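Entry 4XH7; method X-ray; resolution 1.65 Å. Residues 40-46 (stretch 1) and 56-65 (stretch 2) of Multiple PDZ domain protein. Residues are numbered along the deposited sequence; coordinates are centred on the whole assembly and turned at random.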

ATOM      1  N   SER A  40      -8.483  15.036   2.066  1.00 57.66           N
ATOM      2  CA  SER A  40      -8.612  14.036   3.125  1.00 44.64           C
ATOM      3  C   SER A  40      -7.650  12.878   2.899  1.00 49.36           C
ATOM      4  O   SER A  40      -6.872  12.881   1.936  1.00 43.48           O
ATOM      5  CB  SER A  40     -10.041  13.533   3.221  1.00 39.92           C
ATOM      6  OG  SER A  40     -10.518  13.143   1.947  1.00 45.44           O
ATOM      7  N   GLY A  41      -7.686  11.894   3.793  1.00 33.92           N
ATOM      8  CA  GLY A  41      -6.640  10.902   3.801  1.00 32.03           C
ATOM      9  C   GLY A  41      -7.112   9.518   3.393  1.00 28.66           C
ATOM     10  O   GLY A  41      -8.154   9.335   2.791  1.00 30.26           O
ATOM     11  N   LEU A  42      -6.305   8.540   3.754  1.00 25.28           N
ATOM     12  CA  LEU A  42      -6.546   7.160   3.373  1.00 21.33           C
ATOM     13  C   LEU A  42      -7.378   6.338   4.346  1.00 24.73           C
ATOM     14  O   LEU A  42      -7.755   5.206   4.012  1.00 22.57           O
ATOM     15  CB  LEU A  42      -5.189   6.455   3.199  1.00 22.36           C
ATOM     16  CG  LEU A  42      -4.306   7.042   2.093  1.00 27.91           C
ATOM     17  CD1 LEU A  42      -2.849   6.493   2.183  1.00 24.86           C
ATOM     18  CD2 LEU A  42      -4.914   6.737   0.723  1.00 26.97           C
ATOM     19  N   GLY A  43      -7.643   6.845   5.547  1.00 23.88           N
ATOM     20  CA  GLY A  43      -8.371   6.028   6.509  1.00 23.17           C
ATOM     21  C   GLY A  43      -7.580   4.915   7.185  1.00 22.34           C
ATOM     22  O   GLY A  43      -8.151   3.867   7.528  1.00 21.52           O
ATOM     23  N   ILE A  44      -6.272   5.124   7.375  1.00 22.27           N
ATOM     24  CA  ILE A  44      -5.431   4.139   8.066  1.00 19.61           C
ATOM     25  C   ILE A  44      -4.576   4.840   9.123  1.00 24.01           C
ATOM     26  O   ILE A  44      -4.264   6.025   8.988  1.00 28.10           O
ATOM     27  CB  ILE A  44      -4.478   3.406   7.127  1.00 18.91           C
ATOM     28  CG1 ILE A  44      -3.597   4.409   6.358  1.00 20.18           C
ATOM     29  CG2 ILE A  44      -5.285   2.504   6.178  1.00 25.11           C
ATOM     30  CD1 ILE A  44      -2.588   3.704   5.433  1.00 24.85           C
ATOM     31  N   SER A  45      -4.221   4.120  10.180  1.00 22.88           N
ATOM     32  CA  SER A  45      -3.142   4.615  11.033  1.00 22.50           C
ATOM     33  C   SER A  45      -1.933   3.768  10.761  1.00 21.24           C
ATOM     34  O   SER A  45      -2.056   2.608  10.331  1.00 22.96           O
ATOM     35  CB  SER A  45      -3.493   4.552  12.507  1.00 26.19           C
ATOM     36  OG  SER A  45      -3.746   3.235  12.911  1.00 27.24           O
ATOM     37  N   LEU A  46      -0.765   4.337  11.048  1.00 23.34           N
ATOM     38  CA  LEU A  46       0.487   3.655  10.755  1.00 25.34           C
ATOM     39  C   LEU A  46       1.263   3.349  12.006  1.00 26.84           C
ATOM     40  O   LEU A  46       1.106   4.020  13.046  1.00 25.31           O
ATOM     41  CB  LEU A  46       1.377   4.514   9.848  1.00 27.40           C
ATOM     42  CG  LEU A  46       0.903   4.995   8.493  1.00 28.36           C
ATOM     43  CD1 LEU A  46       2.092   5.694   7.838  1.00 33.70           C
ATOM     44  CD2 LEU A  46       0.487   3.828   7.661  1.00 31.57           C
ATOM     45  N   ARG A  56      -1.387   0.054  10.965  1.00 20.52           N
ATOM     46  CA  ARG A  56      -1.780  -0.286  12.326  1.00 22.00           C
ATOM     47  C   ARG A  56      -3.271  -0.611  12.381  1.00 28.11           C
ATOM     48  O   ARG A  56      -3.686  -1.632  12.934  1.00 28.53           O
ATOM     49  CB  ARG A  56      -1.449   0.868  13.272  1.00 25.56           C
ATOM     50  CG  ARG A  56      -1.856   0.647  14.720  1.00 27.68           C
ATOM     51  CD  ARG A  56      -1.358   1.799  15.571  1.00 31.57           C
ATOM     52  N   SER A  57      -4.068   0.251  11.789  1.00 22.76           N
ATOM     53  CA  SER A  57      -5.512   0.001  11.788  1.00 26.74           C
ATOM     54  C   SER A  57      -6.116   0.484  10.476  1.00 21.87           C
ATOM     55  O   SER A  57      -5.609   1.431   9.853  1.00 22.01           O
ATOM     56  CB  SER A  57      -6.186   0.696  12.989  1.00 28.92           C
ATOM     57  OG  SER A  57      -6.192   2.109  12.829  1.00 37.22           O
ATOM     58  N   VAL A  58      -7.153  -0.217  10.027  1.00 22.15           N
ATOM     59  CA  VAL A  58      -7.933   0.192   8.856  1.00 19.02           C
ATOM     60  C   VAL A  58      -9.331   0.567   9.342  1.00 21.76           C
ATOM     61  O   VAL A  58     -10.015  -0.295   9.904  1.00 23.36           O
ATOM     62  CB  VAL A  58      -8.067  -0.945   7.863  1.00 20.09           C
ATOM     63  CG1 VAL A  58      -8.940  -0.566   6.719  1.00 22.93           C
ATOM     64  CG2 VAL A  58      -6.674  -1.326   7.295  1.00 18.89           C
ATOM     65  N   LEU A  59      -9.756   1.797   9.100  1.00 19.68           N
ATOM     66  CA  LEU A  59     -11.149   2.176   9.437  1.00 19.98           C
ATOM     67  C   LEU A  59     -12.082   1.590   8.383  1.00 21.01           C
ATOM     68  O   LEU A  59     -11.903   1.862   7.195  1.00 22.77           O
ATOM     69  CB  LEU A  59     -11.285   3.701   9.503  1.00 19.57           C
ATOM     70  CG  LEU A  59     -10.362   4.360  10.518  1.00 30.14           C
ATOM     71  CD1 LEU A  59     -10.520   5.858  10.446  1.00 34.71           C
ATOM     72  CD2 LEU A  59     -10.710   3.912  11.898  1.00 30.28           C
ATOM     73  N   PRO A  60     -13.101   0.799   8.807  1.00 22.31           N
ATOM     74  CA  PRO A  60     -14.012   0.235   7.804  1.00 23.19           C
ATOM     75  C   PRO A  60     -14.642   1.312   6.920  1.00 28.40           C
ATOM     76  O   PRO A  60     -14.867   1.090   5.714  1.00 24.83           O
ATOM     77  CB  PRO A  60     -15.080  -0.448   8.663  1.00 19.72           C
ATOM     78  CG  PRO A  60     -14.367  -0.854   9.883  1.00 25.61           C
ATOM     79  CD  PRO A  60     -13.378   0.272  10.154  1.00 21.15           C
ATOM     80  N   GLU A  61     -14.914   2.477   7.517  1.00 21.65           N
ATOM     81  CA  GLU A  61     -15.573   3.568   6.818  1.00 26.24           C
ATOM     82  C   GLU A  61     -14.696   4.427   5.904  1.00 25.61           C
ATOM     83  O   GLU A  61     -15.211   5.304   5.185  1.00 24.02           O
ATOM     84  CB  GLU A  61     -16.251   4.480   7.861  1.00 23.26           C
ATOM     85  CG  GLU A  61     -15.275   5.116   8.869  1.00 23.25           C
ATOM     86  CD  GLU A  61     -15.132   4.300  10.174  1.00 24.84           C
ATOM     87  OE1 GLU A  61     -15.262   3.049  10.173  1.00 24.27           O
ATOM     88  OE2 GLU A  61     -14.888   4.935  11.219  1.00 24.95           O
ATOM     89  N   GLY A  62     -13.385   4.189   5.884  1.00 20.56           N
ATOM     90  CA  GLY A  62     -12.512   5.039   5.097  1.00 20.63           C
ATOM     91  C   GLY A  62     -12.121   4.468   3.734  1.00 22.59           C
ATOM     92  O   GLY A  62     -12.517   3.366   3.380  1.00 23.16           O
ATOM     93  N   PRO A  63     -11.310   5.210   2.979  1.00 22.01           N
ATOM     94  CA  PRO A  63     -10.976   4.783   1.613  1.00 22.60           C
ATOM     95  C   PRO A  63     -10.325   3.398   1.547  1.00 21.12           C
ATOM     96  O   PRO A  63     -10.724   2.575   0.722  1.00 20.94           O
ATOM     97  CB  PRO A  63      -9.991   5.857   1.145  1.00 23.38           C
ATOM     98  CG  PRO A  63     -10.487   7.108   1.900  1.00 24.61           C
ATOM     99  CD  PRO A  63     -10.918   6.605   3.247  1.00 23.89           C
ATOM    100  N   VAL A  64      -9.312   3.151   2.375  1.00 21.66           N
ATOM    101  CA  VAL A  64      -8.661   1.828   2.325  1.00 20.92           C
ATOM    102  C   VAL A  64      -9.645   0.726   2.754  1.00 18.62           C
ATOM    103  O   VAL A  64      -9.678  -0.377   2.152  1.00 20.23           O
ATOM    104  CB  VAL A  64      -7.405   1.820   3.192  1.00 16.58           C
ATOM    105  CG1 VAL A  64      -6.917   0.391   3.412  1.00 18.66           C
ATOM    106  CG2 VAL A  64      -6.296   2.671   2.544  1.00 19.71           C
ATOM    107  N   GLY A  65     -10.477   1.016   3.764  1.00 20.80           N
ATOM    108  CA  GLY A  65     -11.488   0.056   4.180  1.00 18.20           C
ATOM    109  C   GLY A  65     -12.456  -0.258   3.037  1.00 22.25           C
ATOM    110  O   GLY A  65     -12.876  -1.417   2.851  1.00 25.09           O
TER
HETATM  111  O   HOH W   1     -10.137   3.057   5.665  1.00 23.95           O

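The two stretches are joined first by backbone hydrogen bonds. Strand 44-46 runs antiparallel to strand 56-58, and S45 sits opposite S57 in a hydrogen-bonded pair: S45 N donates to S57 O at 3.0 Å. In return, S45 O receives R56 N at 2.7 Å and, more weakly, S57 N at 3.4 Å, so one carbonyl serves two successive amides. The serine side chains lie on the same face of the sheet, and both adopt the p rotamer. This brings S45 OG within 2.7 Å of S57 OG, a short hydrogen bond in which either hydroxyl could be the donor. Serine suits both positions because its hydroxyl is carried on a single methylene, short enough to meet its counterpart directly across the strands.

Beyond the serines, the ladder continues through backbone atoms alone. L59 N donates to G43 O at 3.1 Å with a nearly straight N-H...O angle of 168°, closing the pairing on the far side of I44 and V58. Those two form a non-hydrogen-bonded pair; here the approach of the strands allows a CA-H...O contact, with I44 CA 3.2 Å from S57 O. The chain then turns away from the sheet through a type I turn from L59 to G62, in which G62 N bonds to L59 O at 3.1 Å, and enters the helix that begins at P63. The start of this helix is tied back to the first stretch by V64 N, which donates to L42 O at 3.1 Å. A water strengthens the junction: it donates to G43 O at 2.8 Å and to L59 O at 2.6 Å, and accepts from G65 N at 2.8 Å, linking loop, turn and helix.

The glycines explain how the backbones come so close. G43 CA and G62 CA are 4.5 Å apart, and a CB on either residue would point toward the other stretch and sit too tightly against the opposing CA. G43 also has a positive phi of 76°, and at its backbone angles a CB would be jammed against the carbonyl oxygen of L42. G62 occupies the N-cap position. P63, which follows it, suits the first turn of a helix, where its lack of an amide hydrogen costs no helical bond; its ring packs against the loop, with P63 CG 3.3 Å from G41 O and P63 CD 3.5 Å from L42 O.

Apolar side chains complete the contact. I44 and V58 project from the sheet face opposite the serines, and I44 CG2 lies 4.2 Å from V58 CG2 and 3.7 Å from V64 CB. The beta-branched side chain of I44 thus touches both the neighbouring strand and the helix. V64, buried, also meets L42, with V64 CG2 4.0 Å from L42 CB. Together the stretches bury 495 Å², joining polar strand pairing to a compact hydrophobic patch beside the helix.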